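Local structure of 5-carboxyvanillate decarboxylase (Sphingomonas paucimobilis, 4L6D) at residues W294-D297 and P302-P305; G58-E63 and I296-Q301; I5-A10 and A170-P175; A62-D65 and M71-L74; I269-V274 and V307-T312. The protein probably acts as a metal-dependent carboxy-lyase of the amidohydrolase fold, decarboxylating 5-carboxyvanillate to vanillate. All blocks are in the same frame, centred on the assembly; numbering follows the deposited sequence.

Interaction 1. Residues W294-D297 and P302-P305. With MN (manganese (II) ion), chain I; VNL (4-hydroxy-3-methoxybenzoate), chain J.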
# COMPACT_ATOMS: atom_id res chain seq x y z
N TRP A 294 -1.92 8.44 19.05
CA TRP A 294 -0.63 7.83 19.31
C TRP A 294 -0.76 6.37 19.77
O TRP A 294 -1.75 5.99 20.40
CB TRP A 294 0.11 8.68 20.35
CG TRP A 294 1.43 8.15 20.79
CD1 TRP A 294 2.59 8.15 20.07
CD2 TRP A 294 1.73 7.55 22.05
NE1 TRP A 294 3.60 7.56 20.81
CE2 TRP A 294 3.10 7.20 22.03
CE3 TRP A 294 0.97 7.28 23.20
CZ2 TRP A 294 3.72 6.59 23.12
CZ3 TRP A 294 1.59 6.67 24.27
CH2 TRP A 294 2.95 6.34 24.23
N ALA A 295 0.25 5.56 19.44
CA ALA A 295 0.32 4.18 19.91
C ALA A 295 1.77 3.74 19.98
O ALA A 295 2.65 4.44 19.46
CB ALA A 295 -0.47 3.24 18.99
N ILE A 296 2.03 2.59 20.60
CA ILE A 296 3.39 2.05 20.69
C ILE A 296 3.54 0.78 19.87
O ILE A 296 4.59 0.57 19.24
CB ILE A 296 3.78 1.75 22.15
CG1 ILE A 296 3.67 3.01 23.02
CG2 ILE A 296 5.19 1.16 22.21
CD1 ILE A 296 3.66 2.71 24.50
N ASP A 297 2.51 -0.07 19.87
CA ASP A 297 2.61 -1.45 19.40
C ASP A 297 3.48 -2.32 20.33
O ASP A 297 4.19 -3.21 19.87
CB ASP A 297 3.11 -1.54 17.94
CG ASP A 297 2.26 -2.45 17.08
OD1 ASP A 297 1.56 -3.31 17.64
OD2 ASP A 297 2.31 -2.31 15.84
N PRO A 302 9.40 -1.22 21.36
CA PRO A 302 9.70 -0.66 22.68
C PRO A 302 9.02 0.68 22.93
O PRO A 302 8.77 1.45 22.01
CB PRO A 302 11.21 -0.45 22.63
CG PRO A 302 11.49 -0.20 21.20
CD PRO A 302 10.56 -1.13 20.46
N MET A 303 8.76 0.97 24.20
CA MET A 303 8.03 2.18 24.57
C MET A 303 8.82 3.47 24.42
O MET A 303 8.28 4.46 23.93
CB MET A 303 7.49 2.08 25.99
CG MET A 303 6.54 0.91 26.16
SD MET A 303 5.57 1.06 27.68
CE MET A 303 5.31 -0.67 28.11
N ALA A 304 10.09 3.49 24.84
CA ALA A 304 10.83 4.76 24.89
C ALA A 304 10.89 5.52 23.56
O ALA A 304 10.60 6.71 23.54
CB ALA A 304 12.24 4.59 25.50
N PRO A 305 11.25 4.84 22.45
CA PRO A 305 11.31 5.60 21.20
C PRO A 305 9.93 6.10 20.77
O PRO A 305 9.83 7.19 20.20
CB PRO A 305 11.85 4.59 20.18
CG PRO A 305 12.43 3.48 20.96
CD PRO A 305 11.81 3.48 22.32
MN MN I . -0.00 -4.44 16.80
C1 VNL J . 4.30 -8.15 15.26
CO1 VNL J . 4.28 -6.75 15.33
CO2 VNL J . 3.16 -8.92 15.55
CM1 VNL J . 3.10 -6.08 15.71
CM2 VNL J . 1.98 -8.28 15.91
OM VNL J . 0.81 -8.94 16.20
CZ VNL J . 1.94 -6.81 16.00
CC VNL J . 5.59 -8.84 14.89
CV VNL J . 0.75 -10.38 16.13
O1 VNL J . 6.69 -8.22 14.92
O2 VNL J . 5.55 -10.07 14.63
O3 VNL J . 0.88 -6.28 16.67
O HOH W 1 -0.75 -4.55 18.85
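Ile296 meets the start of helix 303-311 with both of its branches, and all of its contacts there are of the van der Waals kind. CD1 of Ile296 lies 3.8 Å from CG of Met303, the two side chains crossing at a slant. The CG2 methyl of Ile296 rests against backbone instead, 3.6 Å from O of Pro302. One torsion accounts for this division of labour: with chi1 at -58° the CG1 branch stands opposite the carbonyl carbon, while CG2 stands opposite the backbone N. No hydrogen bond joins the two segments, whose closest CA atoms, those of Ile296 and Met303, are 6.0 Å apart.

Metal coordination occupies the next residue. OD1 of Asp297 binds the manganese at 2.1 Å, and the metal also takes O3 of the bound vanillate at 2.0 Å. OD2 of Asp297 is hydrogen-bonded to His227, so each carboxylate oxygen has a separate task.

Polar bonds tie the backbone of 294-297 to strand 5-11: Glu9 accepts from the N atoms of Ile296 and Asp297, and Thr7 meets O of Trp294. The contact thus sits between that strand, which Ile296 touches at Ala6, and helix 59-67, against which Met303 packs.

Interaction 2. Residues G58-E63 and I296-Q301. With MN (manganese (II) ion), chain I; VNL (4-hydroxy-3-methoxybenzoate), chain J.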
# COMPACT_ATOMS: atom_id res chain seq x y z
N GLY A 58 3.70 -6.17 35.51
CA GLY A 58 5.12 -6.30 35.79
C GLY A 58 5.98 -5.40 34.91
O GLY A 58 5.95 -4.18 35.08
N GLU A 59 6.72 -6.00 33.98
CA GLU A 59 7.57 -5.25 33.06
C GLU A 59 6.80 -4.12 32.36
O GLU A 59 7.29 -2.99 32.25
CB GLU A 59 8.20 -6.18 32.01
CG GLU A 59 8.99 -5.48 30.89
CD GLU A 59 9.40 -6.42 29.76
OE1 GLU A 59 9.21 -7.65 29.90
OE2 GLU A 59 9.90 -5.94 28.72
N ARG A 60 5.58 -4.42 31.91
CA ARG A 60 4.82 -3.45 31.12
C ARG A 60 4.54 -2.18 31.93
O ARG A 60 4.77 -1.07 31.45
CB ARG A 60 3.51 -4.07 30.62
CG ARG A 60 2.69 -3.15 29.73
CD ARG A 60 1.28 -3.69 29.52
NE ARG A 60 1.27 -5.04 28.95
CZ ARG A 60 0.94 -5.34 27.69
NH1 ARG A 60 0.57 -4.39 26.83
NH2 ARG A 60 0.97 -6.61 27.30
N LEU A 61 4.05 -2.35 33.15
CA LEU A 61 3.76 -1.18 33.98
C LEU A 61 5.05 -0.45 34.39
O LEU A 61 5.07 0.78 34.45
CB LEU A 61 2.96 -1.60 35.21
CG LEU A 61 2.31 -0.49 36.03
CD1 LEU A 61 1.39 0.38 35.18
CD2 LEU A 61 1.54 -1.13 37.18
N ALA A 62 6.11 -1.20 34.67
CA ALA A 62 7.38 -0.58 35.02
C ALA A 62 7.88 0.31 33.88
O ALA A 62 8.37 1.41 34.11
CB ALA A 62 8.43 -1.64 35.38
N GLU A 63 7.73 -0.18 32.65
CA GLU A 63 8.15 0.59 31.48
C GLU A 63 7.24 1.79 31.25
O GLU A 63 7.70 2.87 30.86
CB GLU A 63 8.16 -0.30 30.23
CG GLU A 63 9.36 -1.21 30.18
CD GLU A 63 10.59 -0.49 29.68
OE1 GLU A 63 10.57 -0.03 28.51
OE2 GLU A 63 11.57 -0.37 30.44
N ILE A 296 2.03 2.59 20.60
CA ILE A 296 3.39 2.05 20.69
C ILE A 296 3.54 0.78 19.87
O ILE A 296 4.59 0.57 19.24
CB ILE A 296 3.78 1.75 22.15
CG1 ILE A 296 3.67 3.01 23.02
CG2 ILE A 296 5.19 1.16 22.21
CD1 ILE A 296 3.66 2.71 24.50
N ASP A 297 2.51 -0.07 19.87
CA ASP A 297 2.61 -1.45 19.40
C ASP A 297 3.48 -2.32 20.33
O ASP A 297 4.19 -3.21 19.87
CB ASP A 297 3.11 -1.54 17.94
CG ASP A 297 2.26 -2.45 17.08
OD1 ASP A 297 1.56 -3.31 17.64
OD2 ASP A 297 2.31 -2.31 15.84
N TYR A 298 3.41 -2.05 21.63
CA TYR A 298 4.07 -2.88 22.63
C TYR A 298 3.31 -4.23 22.71
O TYR A 298 2.10 -4.25 22.55
CB TYR A 298 4.01 -2.15 23.98
CG TYR A 298 4.70 -2.90 25.10
CD1 TYR A 298 6.05 -2.72 25.34
CD2 TYR A 298 4.00 -3.80 25.90
CE1 TYR A 298 6.69 -3.41 26.35
CE2 TYR A 298 4.63 -4.49 26.91
CZ TYR A 298 5.98 -4.29 27.13
OH TYR A 298 6.63 -4.97 28.13
N PRO A 299 4.02 -5.35 22.95
CA PRO A 299 5.45 -5.54 23.20
C PRO A 299 6.27 -5.79 21.95
O PRO A 299 7.46 -6.14 22.05
CB PRO A 299 5.47 -6.78 24.10
CG PRO A 299 4.35 -7.61 23.56
CD PRO A 299 3.27 -6.60 23.18
N TYR A 300 5.66 -5.63 20.79
CA TYR A 300 6.36 -5.86 19.54
C TYR A 300 7.35 -4.74 19.21
O TYR A 300 8.29 -4.93 18.44
CB TYR A 300 5.35 -6.08 18.41
CG TYR A 300 4.45 -7.29 18.66
CD1 TYR A 300 4.93 -8.58 18.48
CD2 TYR A 300 3.14 -7.13 19.09
CE1 TYR A 300 4.12 -9.70 18.72
CE2 TYR A 300 2.32 -8.24 19.33
CZ TYR A 300 2.82 -9.52 19.14
OH TYR A 300 2.02 -10.62 19.36
N GLN A 301 7.12 -3.56 19.80
CA GLN A 301 8.05 -2.44 19.73
C GLN A 301 8.25 -1.87 21.13
O GLN A 301 7.39 -2.02 21.99
CB GLN A 301 7.53 -1.35 18.80
CG GLN A 301 7.41 -1.84 17.37
CD GLN A 301 7.44 -0.73 16.34
OE1 GLN A 301 6.99 -0.92 15.23
NE2 GLN A 301 8.02 0.41 16.70
MN MN I . -0.00 -4.44 16.80
C1 VNL J . 4.30 -8.15 15.26
CO1 VNL J . 4.28 -6.75 15.33
CO2 VNL J . 3.16 -8.92 15.55
CM1 VNL J . 3.10 -6.08 15.71
CM2 VNL J . 1.98 -8.28 15.91
OM VNL J . 0.81 -8.94 16.20
CZ VNL J . 1.94 -6.81 16.00
CC VNL J . 5.59 -8.84 14.89
CV VNL J . 0.75 -10.38 16.13
O1 VNL J . 6.69 -8.22 14.92
O2 VNL J . 5.55 -10.07 14.63
O3 VNL J . 0.88 -6.28 16.67
O HOH W 1 -0.75 -4.55 18.85
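Between helix 59-67 and the loop 296-301 the backbones stay well apart, the nearest CA atoms, of Arg60 and Pro299, being 8.2 Å from each other, and the gap is bridged by side chains. Tyr298 does most of the bridging. Its CG is trans to the backbone N (chi1 -178°), which extends the ring toward the helix. NH1 of Arg60 comes to the ring edge, 3.6 Å from CD2 of Tyr298. Seen from the arginine the relation is reversed: CE2 of Tyr298 lies over the centre of the guanidinium, 3.8 Å above its plane. With the two planes 73° apart, this is an edge-on approach of the ring to the face of the cation and not a stack. CG of Arg60 adds an aliphatic contact, 3.7 Å from CE2 of Tyr298. The polar partners of the guanidinium lie outside the two segments, the strongest being O of Ala10, bonded to NH2.

In the amidohydrolase TIM-barrel fold the loop after the eighth strand brings an aspartate to the metal; here that loop holds Asp297, followed by a cis peptide bond before Pro299. CB of Pro299 covers one face of the Tyr298 ring, 3.7 Å above its centre. Two residues along from Tyr298, Tyr300 lays its own ring over the vanillate, with CM2 of the ligand 3.4 Å above the tyrosine plane. At the outer end of the contact, OE2 of Glu59 is 3.5 Å from OH of Tyr298, the carboxylate standing at 90° to the ring; the same oxygen forms a salt bridge with Arg52.

Interaction 3. Residues I5-A10 and A170-P175. With MN (manganese (II) ion), chain I; VNL (4-hydroxy-3-methoxybenzoate), chain J.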
# COMPACT_ATOMS: atom_id res chain seq x y z
N ILE A 5 -1.84 8.07 26.03
CA ILE A 5 -2.66 6.87 25.99
C ILE A 5 -2.28 6.09 24.74
O ILE A 5 -2.62 6.48 23.63
CB ILE A 5 -4.17 7.23 25.97
CG1 ILE A 5 -4.57 8.02 27.23
CG2 ILE A 5 -5.02 5.97 25.81
CD1 ILE A 5 -5.99 8.58 27.16
N ALA A 6 -1.54 5.00 24.93
CA ALA A 6 -1.08 4.18 23.80
C ALA A 6 -2.20 3.27 23.31
O ALA A 6 -2.80 2.56 24.11
CB ALA A 6 0.14 3.36 24.22
N THR A 7 -2.51 3.30 22.02
CA THR A 7 -3.75 2.66 21.55
C THR A 7 -3.67 1.32 20.83
O THR A 7 -4.71 0.80 20.43
CB THR A 7 -4.57 3.62 20.66
OG1 THR A 7 -3.75 4.09 19.58
CG2 THR A 7 -5.07 4.81 21.48
N GLU A 8 -2.47 0.74 20.66
CA GLU A 8 -2.38 -0.55 19.97
C GLU A 8 -1.50 -1.52 20.76
O GLU A 8 -0.50 -2.03 20.25
CB GLU A 8 -1.84 -0.41 18.54
CG GLU A 8 -2.23 -1.63 17.66
CD GLU A 8 -1.56 -1.62 16.30
OE1 GLU A 8 -1.83 -0.71 15.49
OE2 GLU A 8 -0.74 -2.54 16.03
N GLU A 9 -1.89 -1.77 22.00
CA GLU A 9 -0.99 -2.43 22.93
C GLU A 9 -1.48 -3.84 23.17
O GLU A 9 -2.52 -4.05 23.78
CB GLU A 9 -0.88 -1.59 24.22
CG GLU A 9 -0.68 -0.09 23.90
CD GLU A 9 0.37 0.13 22.83
OE1 GLU A 9 0.12 0.92 21.87
OE2 GLU A 9 1.45 -0.50 22.93
N ALA A 10 -0.72 -4.79 22.65
CA ALA A 10 -1.12 -6.19 22.61
C ALA A 10 -0.99 -6.88 23.96
O ALA A 10 -0.08 -6.59 24.74
CB ALA A 10 -0.28 -6.92 21.57
N ALA A 170 -16.04 1.88 18.77
CA ALA A 170 -15.11 1.92 17.65
C ALA A 170 -14.46 0.54 17.46
O ALA A 170 -14.16 -0.14 18.44
CB ALA A 170 -14.06 2.99 17.88
N LEU A 171 -14.27 0.14 16.20
CA LEU A 171 -13.59 -1.12 15.89
C LEU A 171 -12.19 -0.86 15.36
O LEU A 171 -12.02 -0.26 14.30
CB LEU A 171 -14.39 -1.91 14.86
CG LEU A 171 -13.70 -3.18 14.34
CD1 LEU A 171 -13.58 -4.24 15.45
CD2 LEU A 171 -14.47 -3.74 13.16
N TYR A 172 -11.19 -1.32 16.10
CA TYR A 172 -9.81 -1.27 15.64
C TYR A 172 -9.60 -2.48 14.75
O TYR A 172 -9.72 -3.61 15.21
CB TYR A 172 -8.87 -1.33 16.85
CG TYR A 172 -7.49 -0.74 16.64
CD1 TYR A 172 -6.67 -1.16 15.60
CD2 TYR A 172 -7.01 0.25 17.51
CE1 TYR A 172 -5.40 -0.63 15.43
CE2 TYR A 172 -5.75 0.79 17.35
CZ TYR A 172 -4.96 0.36 16.30
OH TYR A 172 -3.71 0.91 16.16
N ILE A 173 -9.35 -2.25 13.46
CA ILE A 173 -9.01 -3.36 12.57
C ILE A 173 -7.50 -3.45 12.52
O ILE A 173 -6.84 -2.75 11.74
CB ILE A 173 -9.63 -3.24 11.16
CG1 ILE A 173 -11.16 -3.17 11.27
CG2 ILE A 173 -9.23 -4.45 10.33
CD1 ILE A 173 -11.87 -3.00 9.92
N HIS A 174 -6.97 -4.32 13.38
CA HIS A 174 -5.54 -4.58 13.50
C HIS A 174 -5.13 -5.51 12.36
O HIS A 174 -5.96 -6.22 11.81
CB HIS A 174 -5.33 -5.26 14.86
CG HIS A 174 -3.89 -5.46 15.23
ND1 HIS A 174 -3.15 -6.53 14.79
CD2 HIS A 174 -3.06 -4.71 15.99
CE1 HIS A 174 -1.92 -6.44 15.27
NE2 HIS A 174 -1.84 -5.35 16.01
N PRO A 175 -3.84 -5.52 11.99
CA PRO A 175 -3.44 -6.49 10.95
C PRO A 175 -3.45 -7.96 11.40
O PRO A 175 -3.50 -8.31 12.57
CB PRO A 175 -2.00 -6.07 10.61
CG PRO A 175 -1.91 -4.64 11.05
CD PRO A 175 -2.78 -4.53 12.26
MN MN I . -0.00 -4.44 16.80
C1 VNL J . 4.30 -8.15 15.26
CO1 VNL J . 4.28 -6.75 15.33
CO2 VNL J . 3.16 -8.92 15.55
CM1 VNL J . 3.10 -6.08 15.71
CM2 VNL J . 1.98 -8.28 15.91
OM VNL J . 0.81 -8.94 16.20
CZ VNL J . 1.94 -6.81 16.00
CC VNL J . 5.59 -8.84 14.89
CV VNL J . 0.75 -10.38 16.13
O1 VNL J . 6.69 -8.22 14.92
O2 VNL J . 5.55 -10.07 14.63
O3 VNL J . 0.88 -6.28 16.67
O HOH W 1 -0.75 -4.55 18.85
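The His174 ring carries CD of Pro175 over one face, 3.2 Å above the plane and displaced toward the rim, while CG of Glu8 and CZ of the bound vanillate lie at its edge, near the plane. Tyr172 presents its ring to Glu8 at a steep angle, ring and carboxylate planes 83° apart. Both residues belong to strand 171-174 of the amidohydrolase TIM barrel and face Glu8 of strand 5-11 across the barrel interior. Manganese joins the two strands: OE2 of Glu8 and NE2 of His174 each bind it at 2.2 Å. The second carboxylate oxygen is a hydrogen-bond acceptor: OH of Tyr172 donates to OE1 of Glu8 at 2.6 Å, on the anti lone pair of that oxygen, and Ser272 bonds to the same oxygen. With OE2 on the metal and OE1 bonded twice, rotation of the carboxylate is restrained. A phenylalanine at Tyr172 would lack the hydroxyl and would probably leave OE1 of Glu8 with one bond fewer and the carboxylate freer to turn. Glu8 reaches the metal with CG trans to its backbone N (chi1 -158°) and an extended chain. On the far side of the imidazole, ND1 of His174 donates to O of Pro175 at 2.9 Å, in the carbonyl plane and on a lone pair.

Interaction 4. Residues A62-D65 and M71-L74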
# COMPACT_ATOMS: atom_id res chain seq x y z
N ALA A 62 6.11 -1.20 34.67
CA ALA A 62 7.38 -0.58 35.02
C ALA A 62 7.88 0.31 33.88
O ALA A 62 8.37 1.41 34.11
CB ALA A 62 8.43 -1.64 35.38
N GLU A 63 7.73 -0.18 32.65
CA GLU A 63 8.15 0.59 31.48
C GLU A 63 7.24 1.79 31.25
O GLU A 63 7.70 2.87 30.86
CB GLU A 63 8.16 -0.30 30.23
CG GLU A 63 9.36 -1.21 30.18
CD GLU A 63 10.59 -0.49 29.68
OE1 GLU A 63 10.57 -0.03 28.51
OE2 GLU A 63 11.57 -0.37 30.44
N MET A 64 5.95 1.62 31.48
CA MET A 64 5.04 2.76 31.42
C MET A 64 5.47 3.83 32.42
O MET A 64 5.53 5.01 32.10
CB MET A 64 3.59 2.33 31.67
CG MET A 64 3.01 1.50 30.52
SD MET A 64 1.52 0.60 31.00
CE MET A 64 0.40 1.97 31.34
N ASP A 65 5.80 3.41 33.64
CA ASP A 65 6.18 4.36 34.67
C ASP A 65 7.48 5.09 34.33
O ASP A 65 7.58 6.30 34.51
CB ASP A 65 6.26 3.67 36.04
CG ASP A 65 4.90 3.31 36.59
OD1 ASP A 65 3.90 3.91 36.15
OD2 ASP A 65 4.82 2.43 37.47
N MET A 71 -1.43 5.43 30.07
CA MET A 71 -2.27 4.26 29.81
C MET A 71 -1.87 3.43 28.60
O MET A 71 -1.31 3.93 27.63
CB MET A 71 -3.73 4.68 29.60
CG MET A 71 -4.36 5.44 30.75
SD MET A 71 -6.12 5.78 30.49
CE MET A 71 -6.80 4.18 30.95
N HIS A 72 -2.19 2.14 28.69
CA HIS A 72 -2.29 1.29 27.51
C HIS A 72 -3.75 0.94 27.28
O HIS A 72 -4.46 0.54 28.21
CB HIS A 72 -1.57 -0.04 27.71
CG HIS A 72 -0.10 0.02 27.48
ND1 HIS A 72 0.66 -1.12 27.29
CD2 HIS A 72 0.76 1.06 27.43
CE1 HIS A 72 1.92 -0.78 27.11
NE2 HIS A 72 2.02 0.54 27.21
N LEU A 73 -4.18 1.10 26.03
CA LEU A 73 -5.42 0.49 25.54
C LEU A 73 -5.07 -0.90 25.03
O LEU A 73 -4.43 -1.05 23.98
CB LEU A 73 -6.04 1.35 24.44
CG LEU A 73 -7.28 0.80 23.75
CD1 LEU A 73 -8.49 0.76 24.70
CD2 LEU A 73 -7.59 1.64 22.50
N LEU A 74 -5.46 -1.91 25.80
CA LEU A 74 -5.07 -3.29 25.53
C LEU A 74 -5.98 -3.94 24.50
O LEU A 74 -7.18 -3.65 24.46
CB LEU A 74 -5.11 -4.11 26.82
CG LEU A 74 -4.27 -3.59 27.99
CD1 LEU A 74 -4.60 -4.36 29.27
CD2 LEU A 74 -2.78 -3.71 27.69
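Met64 lays its sulfur over one face of the His72 imidazole, SD standing 3.8 Å from the ring centroid and 14° off the ring normal. This is a Met-aromatic contact of the over-the-face kind, with SD shifted somewhat from the centre: the nearest ring atom to SD of Met64 is CD2 of His72, at 3.7 Å. The methylene before the sulfur follows the same face, CG of Met64 lying 3.6 Å from NE2 of His72. Beyond the sulfur the chain bends at its third torsion (65°), and this turn carries the methyl group off the ring and onto the strand backbone, where CE of Met64 is 3.8 Å from CA of Met71 and 3.7 Å from N of His72. One methionine therefore touches both a ring and a main chain.

His72 meets it halfway. Its CB leaves the strand at an angle to the helix, but chi1 of -82° places the ring opposite the carbonyl carbon and brings its end closer to Met64. The ring nitrogens are engaged as well: ND1 has a weak hydrogen bond with NH1 of Arg60, and NE2 is hydrogen-bonded outside the two segments. Replacing His72 by an alanine removes the ring, and the sulfur of Met64 is then likely to lose its aromatic face, with a gap opened between helix and strand.

The helix-to-strand contact is buried, 126 Å² being covered in all. Helix 59-67 packs here on the outside of parallel strand 71-76 of the TIM barrel, which lies between strands 5-11 and 111-115; Phe111 of the latter touches both Met64 and His72, and Met303 of helix 303-311 also packs on both side chains.

Interaction 5. Residues I269-V274 and V307-T312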
# COMPACT_ATOMS: atom_id res chain seq x y z
N ILE A 269 -6.97 7.05 12.74
CA ILE A 269 -5.74 6.28 12.59
C ILE A 269 -4.87 6.39 13.83
O ILE A 269 -5.05 7.29 14.65
CB ILE A 269 -4.91 6.72 11.34
CG1 ILE A 269 -4.26 8.10 11.53
CG2 ILE A 269 -5.79 6.73 10.10
CD1 ILE A 269 -3.19 8.39 10.49
N THR A 270 -3.93 5.46 13.97
CA THR A 270 -2.90 5.57 14.99
C THR A 270 -1.52 5.52 14.38
O THR A 270 -1.35 5.10 13.23
CB THR A 270 -3.00 4.50 16.10
OG1 THR A 270 -2.26 3.33 15.71
CG2 THR A 270 -4.46 4.14 16.43
N THR A 271 -0.53 5.92 15.17
CA THR A 271 0.85 6.01 14.73
C THR A 271 1.68 4.76 15.04
O THR A 271 2.90 4.81 14.93
CB THR A 271 1.56 7.21 15.39
OG1 THR A 271 1.65 6.99 16.80
CG2 THR A 271 0.78 8.51 15.13
N SER A 272 1.03 3.67 15.46
CA SER A 272 1.79 2.45 15.81
C SER A 272 2.78 2.08 14.72
O SER A 272 2.43 2.00 13.54
CB SER A 272 0.84 1.28 16.04
OG SER A 272 -0.05 1.14 14.94
N GLY A 273 4.03 1.87 15.09
CA GLY A 273 5.02 1.41 14.12
C GLY A 273 5.42 2.39 13.04
O GLY A 273 6.14 2.01 12.11
N VAL A 274 4.98 3.64 13.14
CA VAL A 274 5.34 4.68 12.17
C VAL A 274 5.74 5.94 12.92
O VAL A 274 4.99 6.92 13.01
CB VAL A 274 4.20 4.97 11.17
CG1 VAL A 274 4.64 5.99 10.11
CG2 VAL A 274 3.75 3.66 10.51
N VAL A 307 7.40 6.97 22.71
CA VAL A 307 7.12 8.10 23.58
C VAL A 307 7.90 9.34 23.14
O VAL A 307 7.33 10.44 23.03
CB VAL A 307 7.46 7.74 25.05
CG1 VAL A 307 7.46 8.98 25.94
CG2 VAL A 307 6.46 6.70 25.56
N GLN A 308 9.19 9.17 22.86
CA GLN A 308 10.01 10.32 22.51
C GLN A 308 9.60 10.89 21.15
O GLN A 308 9.69 12.10 20.94
CB GLN A 308 11.48 9.95 22.61
CG GLN A 308 11.81 9.65 24.07
CD GLN A 308 13.18 9.04 24.30
OE1 GLN A 308 14.07 9.11 23.45
NE2 GLN A 308 13.35 8.45 25.48
N PHE A 309 9.11 10.02 20.27
CA PHE A 309 8.57 10.45 18.98
C PHE A 309 7.44 11.47 19.15
O PHE A 309 7.47 12.55 18.55
CB PHE A 309 8.13 9.22 18.18
CG PHE A 309 7.01 9.46 17.19
CD1 PHE A 309 7.22 10.20 16.02
CD2 PHE A 309 5.75 8.90 17.41
CE1 PHE A 309 6.18 10.38 15.10
CE2 PHE A 309 4.71 9.08 16.51
CZ PHE A 309 4.92 9.83 15.35
N ILE A 310 6.46 11.17 20.01
CA ILE A 310 5.36 12.11 20.19
C ILE A 310 5.74 13.32 21.06
O ILE A 310 5.33 14.44 20.77
CB ILE A 310 4.05 11.41 20.65
CG1 ILE A 310 2.88 12.39 20.68
CG2 ILE A 310 4.22 10.77 22.01
CD1 ILE A 310 2.54 12.98 19.33
N ARG A 311 6.56 13.11 22.10
CA ARG A 311 6.97 14.23 22.96
C ARG A 311 7.75 15.29 22.19
O ARG A 311 7.75 16.47 22.56
CB ARG A 311 7.79 13.75 24.16
CG ARG A 311 7.00 13.01 25.23
CD ARG A 311 7.86 12.94 26.50
NE ARG A 311 7.41 11.94 27.47
CZ ARG A 311 6.38 12.10 28.29
NH1 ARG A 311 5.66 13.22 28.25
NH2 ARG A 311 6.06 11.13 29.14
N THR A 312 8.44 14.87 21.13
CA THR A 312 9.24 15.80 20.34
C THR A 312 8.60 16.19 19.01
O THR A 312 9.25 16.82 18.19
CB THR A 312 10.63 15.23 20.04
OG1 THR A 312 10.49 14.03 19.24
CG2 THR A 312 11.38 14.91 21.33
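Phe309 turns the rim of its ring to Thr271, CE2 of the phenylalanine lying 3.7 Å from OG1 of the threonine, near the ring plane. Thr271 opens a type II beta turn that runs to Val274 just after strand 267-270 of the TIM barrel; the bond from N of Val274 to O of Thr271 (3.0 Å) closes the turn. Gly273, at its third position, has a positive phi of 68°, as this turn type requires.

Conformation decides which groups meet. Phe309 holds CG trans to the backbone N, though chi1 (153°) departs noticeably from the ideal trans value, and the ring is thereby sent from the helix toward the turn. In Thr271 a chi1 of 65° sets OG1 between the backbone N and the carbonyl carbon; from there it also makes a weak hydrogen bond with N of Ala295. CB of Thr271 adds a contact of 3.8 Å to CE2 of Phe309, and the far end of the ring, CZ, is 3.7 Å from O of Val274. The ring of His277 meets the same phenyl ring, its plane only slightly inclined to it.

Where helix 303-311 ends, O of Gln308 accepts twice, from N of Thr312 and, at 2.7 Å, from OG1 of Thr312, the two donors arriving from opposite faces of the carbonyl plane.

How the interactions relate
Interactions 1, 2 and 3 share the manganese and vanillate: 5-10 and 170-175 bring Glu8 and His174, and the loop of 294-301 brings Asp297. Glu9 fastens that loop to the first strand, its OE1 2.8 Å from N of Ile296 and its OE2 2.8 Å from N of Tyr298. Met303 links interactions 1, 2 and 4, its CE lying 3.5 Å from both CD1 of Tyr298 and CE1 of His72. Interaction 5 reaches the metal site indirectly, OG of Ser272 being 2.6 Å from OE1 of Glu8, and shares helix 303-311 with interaction 1. Interactions 4 and 5 do not touch, their nearest atoms being about 7 Å apart.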